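Side-chain contacts in UPF0131 protein ykqA (Bacillus subtilis, PDB 2QIK), which probably acts as a gamma-glutamylcyclotransferase, releasing a gamma-glutamyl group as cyclic 5-oxoproline: residues A[139-142]-A[143-146]; A[145-148]-A[149-152]; A[196-199]-A[200-204]; A[247-250]-A[251-255]. All coordinates share one frame; numbering follows the deposited sequence.

In the fold
Contacts 1 and 2 lie at the surface and follow each other along the chain, sharing A145 and G146: contact 1 spans helix 140-145 and its ends, contact 2 the loop that leaves it. Contacts 3 and 4, each within a helix of the AIG2-like range 185-267, are partly buried, and each sets an aromatic ring against an aliphatic side chain, L198 with Y202 and Y247 with I251. Contact 1 touches all three others, with R204 of contact 3 and E250 of contact 4 both reaching R141, whereas contacts 3 and 4 do not meet. Water bridges appear in contacts 2 and 3, where the backbone departs from a regular alpha-helix; contact 4, inside a long helix, is held by regular backbone bonds.

Contact 1. Residues A[139-142]-A[143-146]; sequences NARF and QKAG
Q143 N donates to N139 O at 2.9 Å, and the chain winds on with K144 N bonding to A140 O and A145 N to R141 O. These three i to i+4 bonds build the short helix 140-145; a weak one from A145 N to F142 O is i to i+3. On one flank the side chain of Q143 runs back toward N139. Its CG sits 3.3 Å from N139 O, and the chain passes slantwise by N139, the amide planes 32° apart; since N139 OD1 and Q143 OE1 are both acceptors, their approach is packing and not a bond. With an alanine in place of N139, the end of Q143 would probably lose its neighbouring amide and be freer to turn. The helix closes in a Schellman motif at G146, whose phi of 74° suits glycine, the residue with no CB to strain. On another flank K144, bent at chi3 and chi4, folds its tail back over the first turn, bringing NZ to 3.7 Å from R141 CG. Its ammonium thus lies beside the aliphatic part of R141. F142, the one buried residue here, turns its ring off the helix to stack on F151 and pack against Y200.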
ATOM      1  N   ASN A 139      17.834   0.053 -12.330  1.00 13.30           N
ATOM      2  CA  ASN A 139      18.475  -1.213 -12.015  1.00 13.18           C
ATOM      3  C   ASN A 139      19.849  -1.155 -11.361  1.00 14.25           C
ATOM      4  O   ASN A 139      20.364  -2.202 -11.030  1.00 13.95           O
ATOM      5  CB  ASN A 139      18.436  -2.199 -13.166  1.00 15.33           C
ATOM      6  CG  ASN A 139      19.360  -1.819 -14.256  1.00 18.74           C
ATOM      7  OD1 ASN A 139      19.673  -2.677 -15.100  1.00 28.18           O
ATOM      8  ND2 ASN A 139      19.827  -0.589 -14.284  1.00 18.51           N
ATOM      9  N   ALA A 140      20.447   0.020 -11.192  1.00 15.09           N
ATOM     10  CA  ALA A 140      21.837   0.022 -10.729  1.00 15.36           C
ATOM     11  C   ALA A 140      21.978  -0.542  -9.318  1.00 15.66           C
ATOM     12  O   ALA A 140      22.871  -1.326  -9.073  1.00 17.23           O
ATOM     13  CB  ALA A 140      22.405   1.407 -10.766  1.00 17.59           C
ATOM     14  N   ARG A 141      21.101  -0.194  -8.387  1.00 13.50           N
ATOM     15  CA  ARG A 141      21.169  -0.711  -7.007  1.00 13.95           C
ATOM     16  C   ARG A 141      20.880  -2.219  -7.039  1.00 11.92           C
ATOM     17  O   ARG A 141      21.544  -2.950  -6.337  1.00 13.84           O
ATOM     18  CB  ARG A 141      20.290   0.010  -5.989  1.00 13.94           C
ATOM     19  CG  ARG A 141      20.794   1.401  -5.673  1.00 18.11           C
ATOM     20  CD  ARG A 141      19.922   2.049  -4.600  1.00 18.53           C
ATOM     21  NE  ARG A 141      20.027   1.261  -3.363  1.00 20.68           N
ATOM     22  CZ  ARG A 141      19.291   1.447  -2.275  1.00 16.99           C
ATOM     23  NH1 ARG A 141      18.405   2.370  -2.338  1.00 16.94           N
ATOM     24  NH2 ARG A 141      19.440   0.628  -1.200  1.00 19.12           N
ATOM     25  N   PHE A 142      19.930  -2.677  -7.846  1.00 11.66           N
ATOM     26  CA  PHE A 142      19.725  -4.118  -7.979  1.00 10.53           C
ATOM     27  C   PHE A 142      21.017  -4.801  -8.371  1.00 12.70           C
ATOM     28  O   PHE A 142      21.392  -5.861  -7.861  1.00 12.18           O
ATOM     29  CB  PHE A 142      18.661  -4.471  -9.001  1.00 10.11           C
ATOM     30  CG  PHE A 142      17.255  -3.949  -8.734  1.00  9.54           C
ATOM     31  CD1 PHE A 142      16.472  -3.569  -9.823  1.00 10.00           C
ATOM     32  CD2 PHE A 142      16.686  -3.915  -7.476  1.00  9.85           C
ATOM     33  CE1 PHE A 142      15.160  -3.151  -9.643  1.00 10.33           C
ATOM     34  CE2 PHE A 142      15.340  -3.490  -7.309  1.00  9.49           C
ATOM     35  CZ  PHE A 142      14.613  -3.069  -8.407  1.00  9.94           C
ATOM     36  N   GLN A 143      21.663  -4.256  -9.385  1.00 14.00           N
ATOM     37  CA  GLN A 143      22.904  -4.876  -9.903  1.00 14.51           C
ATOM     38  C   GLN A 143      23.960  -4.914  -8.807  1.00 15.42           C
ATOM     39  O   GLN A 143      24.660  -5.911  -8.651  1.00 17.75           O
ATOM     40  CB  GLN A 143      23.431  -4.108 -11.095  1.00 14.96           C
ATOM     41  CG  GLN A 143      22.580  -4.264 -12.321  1.00 16.94           C
ATOM     42  CD  GLN A 143      23.026  -3.415 -13.474  1.00 19.14           C
ATOM     43  OE1 GLN A 143      22.919  -3.837 -14.644  1.00 23.58           O
ATOM     44  NE2 GLN A 143      23.605  -2.264 -13.173  1.00 19.05           N
ATOM     45  N   LYS A 144      24.146  -3.831  -8.054  1.00 15.10           N
ATOM     46  CA  LYS A 144      25.131  -3.793  -6.946  1.00 17.96           C
ATOM     47  C   LYS A 144      24.868  -4.817  -5.858  1.00 18.28           C
ATOM     48  O   LYS A 144      25.794  -5.335  -5.258  1.00 20.17           O
ATOM     49  CB  LYS A 144      25.237  -2.430  -6.319  1.00 19.32           C
ATOM     50  CG  LYS A 144      25.819  -1.401  -7.203  1.00 23.33           C
ATOM     51  CD  LYS A 144      25.932  -0.086  -6.486  1.00 26.61           C
ATOM     52  CE  LYS A 144      25.355   1.014  -7.323  1.00 33.35           C
ATOM     53  NZ  LYS A 144      24.292   1.834  -6.679  1.00 34.87           N
ATOM     54  N   ALA A 145      23.586  -5.105  -5.606  1.00 15.35           N
ATOM     55  CA  ALA A 145      23.185  -6.047  -4.602  1.00 15.24           C
ATOM     56  C   ALA A 145      23.170  -7.482  -5.152  1.00 15.10           C
ATOM     57  O   ALA A 145      22.914  -8.398  -4.396  1.00 17.01           O
ATOM     58  CB  ALA A 145      21.823  -5.672  -4.096  1.00 14.65           C
ATOM     59  N   GLY A 146      23.401  -7.681  -6.463  1.00 13.10           N
ATOM     60  CA  GLY A 146      23.369  -9.011  -7.031  1.00 13.81           C
ATOM     61  C   GLY A 146      22.006  -9.606  -7.202  1.00 12.78           C
ATOM     62  O   GLY A 146      21.860 -10.816  -7.295  1.00 14.83           O
TER

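Contact 2. Residues A[145-148]-A[149-152]; sequences AGVD and HYFQ
The imidazole of H149 lies with its edge against G146 and one face toward V147. G146 O is in the ring plane, 3.2 Å from H149 CD2, while V147 O stands above the ring toward its rim. H149 CG is placed between its backbone N and carbonyl carbon (chi1 64°), which swings the ring back along the preceding loop. There a water bonds to H149 NE2 at 2.8 Å and, weakly, to G146 O. The same imidazole covers the next aromatic: H149 CE1 is centred over one face of the Y150 ring, whose hydroxyl bonds to S196 OG. V147 and F151 lie side by side, pointing the same way, with V147 CG2 4.0 Å from F151 CE2; a branched valine and a flat ring suit this apolar flank, where F151 also meets Y191 edge-to-face. F151 is buried, whereas H149 and Y150 reach the surface. The turn itself is 3-10 in character: Y150 N bonds to V147 O and F151 N to D148 O at 2.8 Å. D148 turns its carboxylate to within 17° of the F151 ring plane. An alanine replacing D148 would probably take away a water's carboxylate partner and break its bridge to F151 O. That water donates to D148 OD1 (2.7 Å) and to F151 O (2.8 Å), lending a shared donor to two acceptors that cannot bond each other.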
ATOM      1  N   ALA A 145      23.586  -5.105  -5.606  1.00 15.35           N
ATOM      2  CA  ALA A 145      23.185  -6.047  -4.602  1.00 15.24           C
ATOM      3  C   ALA A 145      23.170  -7.482  -5.152  1.00 15.10           C
ATOM      4  O   ALA A 145      22.914  -8.398  -4.396  1.00 17.01           O
ATOM      5  CB  ALA A 145      21.823  -5.672  -4.096  1.00 14.65           C
ATOM      6  N   GLY A 146      23.401  -7.681  -6.463  1.00 13.10           N
ATOM      7  CA  GLY A 146      23.369  -9.011  -7.031  1.00 13.81           C
ATOM      8  C   GLY A 146      22.006  -9.606  -7.202  1.00 12.78           C
ATOM      9  O   GLY A 146      21.860 -10.816  -7.295  1.00 14.83           O
ATOM     10  N   VAL A 147      20.974  -8.762  -7.241  1.00 11.44           N
ATOM     11  CA  VAL A 147      19.609  -9.204  -7.405  1.00 11.38           C
ATOM     12  C   VAL A 147      18.924  -8.836  -8.700  1.00 10.90           C
ATOM     13  O   VAL A 147      17.718  -9.044  -8.877  1.00 10.78           O
ATOM     14  CB  VAL A 147      18.729  -8.770  -6.189  1.00 11.90           C
ATOM     15  CG1 VAL A 147      19.266  -9.344  -4.912  1.00 13.26           C
ATOM     16  CG2 VAL A 147      18.547  -7.280  -6.116  1.00 10.41           C
ATOM     17  N   ASP A 148      19.644  -8.191  -9.608  1.00 11.16           N
ATOM     18  CA  ASP A 148      19.004  -7.743 -10.857  1.00 10.89           C
ATOM     19  C   ASP A 148      18.413  -8.862 -11.659  1.00 10.01           C
ATOM     20  O   ASP A 148      17.445  -8.641 -12.372  1.00 11.92           O
ATOM     21  CB  ASP A 148      19.900  -6.868 -11.759  1.00 12.85           C
ATOM     22  CG  ASP A 148      19.101  -6.088 -12.751  1.00 13.51           C
ATOM     23  OD1 ASP A 148      18.109  -5.435 -12.360  1.00 14.96           O
ATOM     24  OD2 ASP A 148      19.423  -6.063 -13.942  1.00 19.75           O
ATOM     25  N   HIS A 149      18.962 -10.062 -11.535  1.00 11.62           N
ATOM     26  CA  HIS A 149      18.391 -11.219 -12.175  1.00 11.14           C
ATOM     27  C   HIS A 149      16.918 -11.457 -11.847  1.00  9.91           C
ATOM     28  O   HIS A 149      16.211 -12.092 -12.635  1.00 12.09           O
ATOM     29  CB  HIS A 149      19.230 -12.463 -11.854  1.00 11.59           C
ATOM     30  CG  HIS A 149      19.280 -12.875 -10.418  1.00 10.79           C
ATOM     31  ND1 HIS A 149      18.367 -13.747  -9.875  1.00 13.94           N
ATOM     32  CD2 HIS A 149      20.063 -12.451  -9.397  1.00 12.59           C
ATOM     33  CE1 HIS A 149      18.650 -13.912  -8.598  1.00 13.97           C
ATOM     34  NE2 HIS A 149      19.657 -13.133  -8.271  1.00 13.27           N
ATOM     35  N   TYR A 150      16.450 -10.935 -10.705  1.00  9.95           N
ATOM     36  CA  TYR A 150      15.036 -11.047 -10.313  1.00  9.05           C
ATOM     37  C   TYR A 150      14.136  -9.998 -10.970  1.00  9.04           C
ATOM     38  O   TYR A 150      12.946 -10.135 -10.942  1.00 10.19           O
ATOM     39  CB  TYR A 150      14.887 -10.922  -8.837  1.00  9.28           C
ATOM     40  CG  TYR A 150      15.382 -12.068  -8.001  1.00  9.03           C
ATOM     41  CD1 TYR A 150      15.067 -13.396  -8.316  1.00  9.75           C
ATOM     42  CD2 TYR A 150      16.108 -11.871  -6.856  1.00  9.61           C
ATOM     43  CE1 TYR A 150      15.426 -14.451  -7.478  1.00 10.17           C
ATOM     44  CE2 TYR A 150      16.494 -12.893  -6.059  1.00  9.68           C
ATOM     45  CZ  TYR A 150      16.118 -14.207  -6.363  1.00 10.28           C
ATOM     46  OH  TYR A 150      16.408 -15.297  -5.567  1.00 11.34           O
ATOM     47  N   PHE A 151      14.747  -8.926 -11.526  1.00  9.79           N
ATOM     48  CA  PHE A 151      14.061  -7.711 -11.939  1.00  9.80           C
ATOM     49  C   PHE A 151      14.214  -7.584 -13.468  1.00  9.95           C
ATOM     50  O   PHE A 151      14.123  -6.491 -14.033  1.00 11.89           O
ATOM     51  CB  PHE A 151      14.504  -6.500 -11.172  1.00  9.94           C
ATOM     52  CG  PHE A 151      14.170  -6.587  -9.730  1.00  8.85           C
ATOM     53  CD1 PHE A 151      12.936  -6.231  -9.248  1.00  8.67           C
ATOM     54  CD2 PHE A 151      15.104  -7.070  -8.828  1.00  9.09           C
ATOM     55  CE1 PHE A 151      12.623  -6.361  -7.954  1.00  8.98           C
ATOM     56  CE2 PHE A 151      14.807  -7.206  -7.497  1.00  9.95           C
ATOM     57  CZ  PHE A 151      13.565  -6.856  -7.042  1.00  9.29           C
ATOM     58  N   GLN A 152      14.327  -8.726 -14.157  1.00 10.58           N
ATOM     59  CA  GLN A 152      14.486  -8.775 -15.633  1.00 11.55           C
ATOM     60  C   GLN A 152      13.254  -9.334 -16.350  1.00 12.48           C
ATOM     61  O   GLN A 152      13.291  -9.703 -17.536  1.00 14.28           O
ATOM     62  CB  GLN A 152      15.787  -9.525 -15.956  1.00 13.53           C
ATOM     63  CG  GLN A 152      17.056  -8.733 -15.608  1.00 14.77           C
ATOM     64  CD  GLN A 152      18.364  -9.546 -15.591  1.00 17.44           C
ATOM     65  OE1 GLN A 152      19.420  -9.019 -15.195  1.00 25.13           O
ATOM     66  NE2 GLN A 152      18.276 -10.795 -15.939  1.00 20.04           N
TER
HETATM   67  O   HOH W   1      20.217 -13.074  -5.525  1.00 15.88           O
HETATM   68  O   HOH W   2      16.089  -4.527 -13.925  1.00 14.89           O

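Contact 3. Residues A[196-199]-A[200-204]; sequences SALS and YLYKR
L198 and Y202, one helical turn apart, make the principal side-chain contact. L198 CG comes to 3.7 Å from Y202 CE1, and L198 CD1 is equally near that ring carbon, so the branch point and one methyl of the leucine press on the same corner of the ring. L198 CG lies anti to its backbone N (chi1 -165°), and this carries the branched end forward along the axis to the tyrosine. Behind the pair, Y202 N donates to L198 O at 2.9 Å, and K203 N to S199 O at 3.0 Å. On another flank Y200 turns an edge of its ring to A197 O, and its hydroxyl accepts a hydrogen bond from R204 NH1 at 3.0 Å.

The segment passes from a 3-10 turn at 196-197 into helix 198-204, which joins strands 185-193 and 212-221 of the AIG2-like region. At that change of pitch a water takes the place of a direct i to i+4 bond: it donates to S196 O at 2.8 Å and accepts from Y200 N at 2.9 Å. Farther out, the buried L198 and L201 are suitably aliphatic where they meet L230 and F232 of strand 224-234, while Y202 packs on M120 and carries its hydroxyl to E117. R204 NH2 bonds to S135 OG, a second bond that probably steadies the guanidinium bonded to Y200 OH; the Y200 ring packs on A145 and V147.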
ATOM      1  N   SER A 196      11.337 -15.315  -3.631  1.00  7.38           N
ATOM      2  CA  SER A 196      12.633 -15.261  -3.085  1.00  7.22           C
ATOM      3  C   SER A 196      13.295 -13.891  -3.218  1.00  7.41           C
ATOM      4  O   SER A 196      14.322 -13.652  -2.561  1.00  8.38           O
ATOM      5  CB  SER A 196      13.557 -16.284  -3.691  1.00  9.45           C
ATOM      6  OG  SER A 196      13.727 -16.035  -5.065  1.00 10.22           O
ATOM      7  N   ALA A 197      12.750 -12.994  -4.028  1.00  7.97           N
ATOM      8  CA  ALA A 197      13.237 -11.592  -4.129  1.00  7.10           C
ATOM      9  C   ALA A 197      12.658 -10.712  -3.059  1.00  6.58           C
ATOM     10  O   ALA A 197      13.086  -9.544  -2.917  1.00  8.28           O
ATOM     11  CB  ALA A 197      12.879 -11.065  -5.469  1.00  8.10           C
ATOM     12  N   LEU A 198      11.670 -11.156  -2.290  1.00  7.05           N
ATOM     13  CA  LEU A 198      10.975 -10.246  -1.402  1.00  7.57           C
ATOM     14  C   LEU A 198      11.763  -9.728  -0.237  1.00  7.18           C
ATOM     15  O   LEU A 198      11.627  -8.529   0.133  1.00  7.02           O
ATOM     16  CB  LEU A 198       9.702 -10.952  -0.855  1.00  9.36           C
ATOM     17  CG  LEU A 198       8.686 -10.079  -0.201  1.00 12.84           C
ATOM     18  CD1 LEU A 198       8.232  -8.856  -1.110  1.00 17.51           C
ATOM     19  CD2 LEU A 198       7.519 -10.944   0.172  1.00 16.59           C
ATOM     20  N   SER A 199      12.559 -10.567   0.415  1.00  7.17           N
ATOM     21  CA  SER A 199      13.246 -10.064   1.587  1.00  7.48           C
ATOM     22  C   SER A 199      14.275  -8.976   1.238  1.00  7.09           C
ATOM     23  O   SER A 199      14.469  -8.042   2.030  1.00  8.09           O
ATOM     24  CB  SER A 199      13.840 -11.176   2.460  1.00  8.20           C
ATOM     25  OG  SER A 199      14.868 -11.877   1.806  1.00  9.36           O
ATOM     26  N   TYR A 200      14.855  -9.030   0.035  1.00  7.62           N
ATOM     27  CA  TYR A 200      15.722  -7.943  -0.447  1.00  7.23           C
ATOM     28  C   TYR A 200      14.903  -6.646  -0.428  1.00  7.19           C
ATOM     29  O   TYR A 200      15.377  -5.597   0.024  1.00  7.91           O
ATOM     30  CB  TYR A 200      16.201  -8.257  -1.875  1.00  8.01           C
ATOM     31  CG  TYR A 200      16.753  -7.022  -2.558  1.00  8.28           C
ATOM     32  CD1 TYR A 200      18.001  -6.558  -2.245  1.00  8.25           C
ATOM     33  CD2 TYR A 200      15.990  -6.291  -3.409  1.00  8.24           C
ATOM     34  CE1 TYR A 200      18.474  -5.392  -2.754  1.00  8.72           C
ATOM     35  CE2 TYR A 200      16.443  -5.152  -3.955  1.00  9.08           C
ATOM     36  CZ  TYR A 200      17.698  -4.674  -3.636  1.00  8.51           C
ATOM     37  OH  TYR A 200      18.159  -3.491  -4.217  1.00 10.99           O
ATOM     38  N   LEU A 201      13.679  -6.684  -0.956  1.00  6.87           N
ATOM     39  CA  LEU A 201      12.856  -5.470  -0.989  1.00  5.67           C
ATOM     40  C   LEU A 201      12.507  -4.991   0.405  1.00  5.89           C
ATOM     41  O   LEU A 201      12.507  -3.790   0.675  1.00  6.72           O
ATOM     42  CB  LEU A 201      11.651  -5.648  -1.837  1.00  7.02           C
ATOM     43  CG  LEU A 201      11.883  -5.852  -3.337  1.00  6.84           C
ATOM     44  CD1 LEU A 201      10.613  -6.233  -4.051  1.00  8.24           C
ATOM     45  CD2 LEU A 201      12.449  -4.582  -3.939  1.00  8.10           C
ATOM     46  N   TYR A 202      12.171  -5.918   1.310  1.00  6.07           N
ATOM     47  CA  TYR A 202      11.860  -5.538   2.672  1.00  6.70           C
ATOM     48  C   TYR A 202      13.009  -4.818   3.335  1.00  7.73           C
ATOM     49  O   TYR A 202      12.833  -3.851   4.088  1.00  8.20           O
ATOM     50  CB  TYR A 202      11.425  -6.712   3.528  1.00  6.62           C
ATOM     51  CG  TYR A 202       9.978  -7.086   3.496  1.00  6.52           C
ATOM     52  CD1 TYR A 202       9.254  -7.144   2.334  1.00  7.91           C
ATOM     53  CD2 TYR A 202       9.300  -7.387   4.688  1.00  7.95           C
ATOM     54  CE1 TYR A 202       7.905  -7.482   2.354  1.00  8.83           C
ATOM     55  CE2 TYR A 202       7.971  -7.754   4.693  1.00  8.59           C
ATOM     56  CZ  TYR A 202       7.260  -7.781   3.543  1.00  7.18           C
ATOM     57  OH  TYR A 202       5.934  -8.129   3.482  1.00  9.04           O
ATOM     58  N   LYS A 203      14.237  -5.252   3.050  1.00  7.54           N
ATOM     59  CA  LYS A 203      15.425  -4.564   3.601  1.00  8.09           C
ATOM     60  C   LYS A 203      15.626  -3.235   2.946  1.00  8.52           C
ATOM     61  O   LYS A 203      15.867  -2.216   3.623  1.00  8.69           O
ATOM     62  CB  LYS A 203      16.639  -5.510   3.459  1.00  9.82           C
ATOM     63  CG  LYS A 203      17.936  -4.854   3.952  1.00 14.95           C
ATOM     64  CD  LYS A 203      19.199  -5.678   3.709  1.00 20.23           C
ATOM     65  CE  LYS A 203      20.519  -4.900   3.961  1.00 27.03           C
ATOM     66  NZ  LYS A 203      21.647  -5.520   3.218  1.00 31.53           N
ATOM     67  N   ARG A 204      15.580  -3.192   1.621  1.00  7.68           N
ATOM     68  CA  ARG A 204      15.775  -1.916   0.913  1.00  8.50           C
ATOM     69  C   ARG A 204      14.794  -0.848   1.356  1.00  7.36           C
ATOM     70  O   ARG A 204      15.108   0.311   1.441  1.00  9.40           O
ATOM     71  CB  ARG A 204      15.650  -2.176  -0.595  1.00  8.28           C
ATOM     72  CG  ARG A 204      15.882  -0.969  -1.420  1.00  8.47           C
ATOM     73  CD  ARG A 204      16.000  -1.273  -2.887  1.00 10.40           C
ATOM     74  NE  ARG A 204      16.035  -0.070  -3.715  1.00  9.49           N
ATOM     75  CZ  ARG A 204      16.423  -0.036  -4.969  1.00  9.63           C
ATOM     76  NH1 ARG A 204      16.961  -1.101  -5.537  1.00  9.66           N
ATOM     77  NH2 ARG A 204      16.314   1.069  -5.645  1.00 11.11           N
TER
HETATM   78  O   HOH W   3      15.627 -11.482  -1.306  1.00 10.80           O

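Contact 4. Residues A[247-250]-A[251-255]; sequences YQIE and IERGA
Q248 O accepts the shortest of the backbone bonds between 247-250 and 251-255, from E252 N at 2.9 Å with an N-H...O angle of 160°. E252 CG packs 3.3 Å from the same Q248 O. The extended glutamine and glutamate chains then pass each other at a slant, the amide and carboxylate planes turned 67° from each other. One turn of the same alpha-helix also sets Y247 against I251: the isoleucine comes over one face of the phenol ring, with I251 CD1 3.6 Å from Y247 CE2. With chi1 at 178°, the Y247 ring swings away from its own N, forward along the helix, to meet that methyl. A beta-branched aliphatic suits this buried flank, while the phenol keeps a polar end: Y247 OH bonds to A177 N and to a bound citrate, probably from the crystallisation liquor. On the third flank R253, bent at chi3, doubles back so that I249 O lies over a face of its guanidinium, and R253 NH2 comes to 3.8 Å from the methylene E250 CG. E250 and R253 are opposite charges without direct contact, E250 OE2 to R253 NH2 being 5.4 Å; the arginine instead forms a salt bridge with D138. Helix 245-258 thus lies against helix 261-273 through I251 on L267 and E252 on M271, and against helix 140-145 through R253 on A140 and E250 on R141.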
ATOM      1  N   TYR A 247      19.802  10.080  -6.162  1.00 15.91           N
ATOM      2  CA  TYR A 247      18.476   9.393  -6.105  1.00 15.59           C
ATOM      3  C   TYR A 247      17.541   9.888  -7.214  1.00 13.11           C
ATOM      4  O   TYR A 247      16.935   9.098  -7.874  1.00 13.04           O
ATOM      5  CB  TYR A 247      17.876   9.614  -4.742  1.00 14.03           C
ATOM      6  CG  TYR A 247      16.502   9.027  -4.518  1.00 12.73           C
ATOM      7  CD1 TYR A 247      16.304   7.662  -4.358  1.00 13.19           C
ATOM      8  CD2 TYR A 247      15.409   9.855  -4.471  1.00 14.02           C
ATOM      9  CE1 TYR A 247      15.010   7.159  -4.160  1.00 12.79           C
ATOM     10  CE2 TYR A 247      14.158   9.393  -4.282  1.00 12.92           C
ATOM     11  CZ  TYR A 247      13.953   8.039  -4.140  1.00 11.88           C
ATOM     12  OH  TYR A 247      12.681   7.625  -3.946  1.00 13.33           O
ATOM     13  N   GLN A 248      17.470  11.215  -7.429  1.00 13.58           N
ATOM     14  CA  GLN A 248      16.643  11.719  -8.489  1.00 12.09           C
ATOM     15  C   GLN A 248      17.069  11.191  -9.843  1.00 14.01           C
ATOM     16  O   GLN A 248      16.246  10.834 -10.705  1.00 13.14           O
ATOM     17  CB  GLN A 248      16.664  13.238  -8.521  1.00 13.00           C
ATOM     18  CG  GLN A 248      15.911  13.801  -9.694  1.00 13.95           C
ATOM     19  CD  GLN A 248      15.600  15.312  -9.669  1.00 14.04           C
ATOM     20  OE1 GLN A 248      15.220  15.920 -10.739  1.00 17.54           O
ATOM     21  NE2 GLN A 248      15.698  15.884  -8.523  1.00 13.59           N
ATOM     22  N   ILE A 249      18.386  11.073 -10.032  1.00 15.43           N
ATOM     23  CA  ILE A 249      18.824  10.521 -11.310  1.00 16.94           C
ATOM     24  C   ILE A 249      18.364   9.092 -11.525  1.00 16.07           C
ATOM     25  O   ILE A 249      18.048   8.702 -12.635  1.00 14.68           O
ATOM     26  CB  ILE A 249      20.352  10.684 -11.449  1.00 17.92           C
ATOM     27  CG1 ILE A 249      20.778  12.162 -11.529  1.00 21.29           C
ATOM     28  CG2 ILE A 249      20.869   9.957 -12.714  1.00 20.49           C
ATOM     29  CD1 ILE A 249      22.292  12.397 -11.271  1.00 23.30           C
ATOM     30  N   GLU A 250      18.343   8.271 -10.474  1.00 15.23           N
ATOM     31  CA  GLU A 250      17.826   6.882 -10.593  1.00 14.87           C
ATOM     32  C   GLU A 250      16.390   6.890 -11.062  1.00 12.30           C
ATOM     33  O   GLU A 250      16.020   6.164 -11.981  1.00 13.67           O
ATOM     34  CB  GLU A 250      17.957   6.167  -9.270  1.00 15.13           C
ATOM     35  CG  GLU A 250      19.379   5.923  -8.859  1.00 17.39           C
ATOM     36  CD  GLU A 250      19.505   5.418  -7.441  1.00 19.65           C
ATOM     37  OE1 GLU A 250      20.146   6.150  -6.657  1.00 29.43           O
ATOM     38  OE2 GLU A 250      19.112   4.297  -7.084  1.00 21.88           O
ATOM     39  N   ILE A 251      15.569   7.761 -10.452  1.00 12.00           N
ATOM     40  CA  ILE A 251      14.164   7.859 -10.841  1.00 12.07           C
ATOM     41  C   ILE A 251      14.017   8.257 -12.282  1.00 12.07           C
ATOM     42  O   ILE A 251      13.245   7.710 -13.063  1.00 13.15           O
ATOM     43  CB  ILE A 251      13.391   8.822  -9.934  1.00 11.85           C
ATOM     44  CG1 ILE A 251      13.365   8.256  -8.554  1.00 12.05           C
ATOM     45  CG2 ILE A 251      11.996   9.087 -10.452  1.00 13.32           C
ATOM     46  CD1 ILE A 251      12.673   9.117  -7.530  1.00 13.73           C
ATOM     47  N   GLU A 252      14.822   9.229 -12.670  1.00 12.22           N
ATOM     48  CA  GLU A 252      14.739   9.717 -14.027  1.00 13.19           C
ATOM     49  C   GLU A 252      15.106   8.655 -15.021  1.00 13.50           C
ATOM     50  O   GLU A 252      14.439   8.522 -16.048  1.00 14.08           O
ATOM     51  CB  GLU A 252      15.615  10.973 -14.217  1.00 14.94           C
ATOM     52  CG  GLU A 252      15.107  12.189 -13.482  1.00 15.51           C
ATOM     53  CD  GLU A 252      15.856  13.433 -13.791  1.00 18.27           C
ATOM     54  OE1 GLU A 252      15.449  14.467 -13.282  1.00 20.65           O
ATOM     55  OE2 GLU A 252      16.809  13.384 -14.573  1.00 24.97           O
ATOM     56  N   ARG A 253      16.141   7.874 -14.770  1.00 13.13           N
ATOM     57  CA  ARG A 253      16.558   6.830 -15.717  1.00 14.74           C
ATOM     58  C   ARG A 253      15.458   5.780 -15.840  1.00 15.08           C
ATOM     59  O   ARG A 253      15.137   5.330 -16.938  1.00 16.10           O
ATOM     60  CB  ARG A 253      17.852   6.182 -15.225  1.00 16.62           C
ATOM     61  CG  ARG A 253      19.160   6.865 -15.455  1.00 19.86           C
ATOM     62  CD  ARG A 253      20.341   5.845 -15.378  1.00 21.78           C
ATOM     63  NE  ARG A 253      20.421   5.209 -14.056  1.00 22.42           N
ATOM     64  CZ  ARG A 253      21.349   5.488 -13.161  1.00 23.40           C
ATOM     65  NH1 ARG A 253      22.333   6.385 -13.441  1.00 26.33           N
ATOM     66  NH2 ARG A 253      21.361   4.887 -11.976  1.00 25.24           N
ATOM     67  N   GLY A 254      14.875   5.388 -14.681  1.00 13.39           N
ATOM     68  CA  GLY A 254      13.826   4.359 -14.729  1.00 13.68           C
ATOM     69  C   GLY A 254      12.590   4.889 -15.413  1.00 12.86           C
ATOM     70  O   GLY A 254      11.962   4.183 -16.212  1.00 13.61           O
ATOM     71  N   ALA A 255      12.229   6.144 -15.178  1.00 12.71           N
ATOM     72  CA  ALA A 255      11.030   6.705 -15.828  1.00 12.90           C
ATOM     73  C   ALA A 255      11.231   6.832 -17.330  1.00 13.73           C
ATOM     74  O   ALA A 255      10.353   6.508 -18.099  1.00 14.98           O
ATOM     75  CB  ALA A 255      10.712   8.051 -15.250  1.00 13.67           C
TER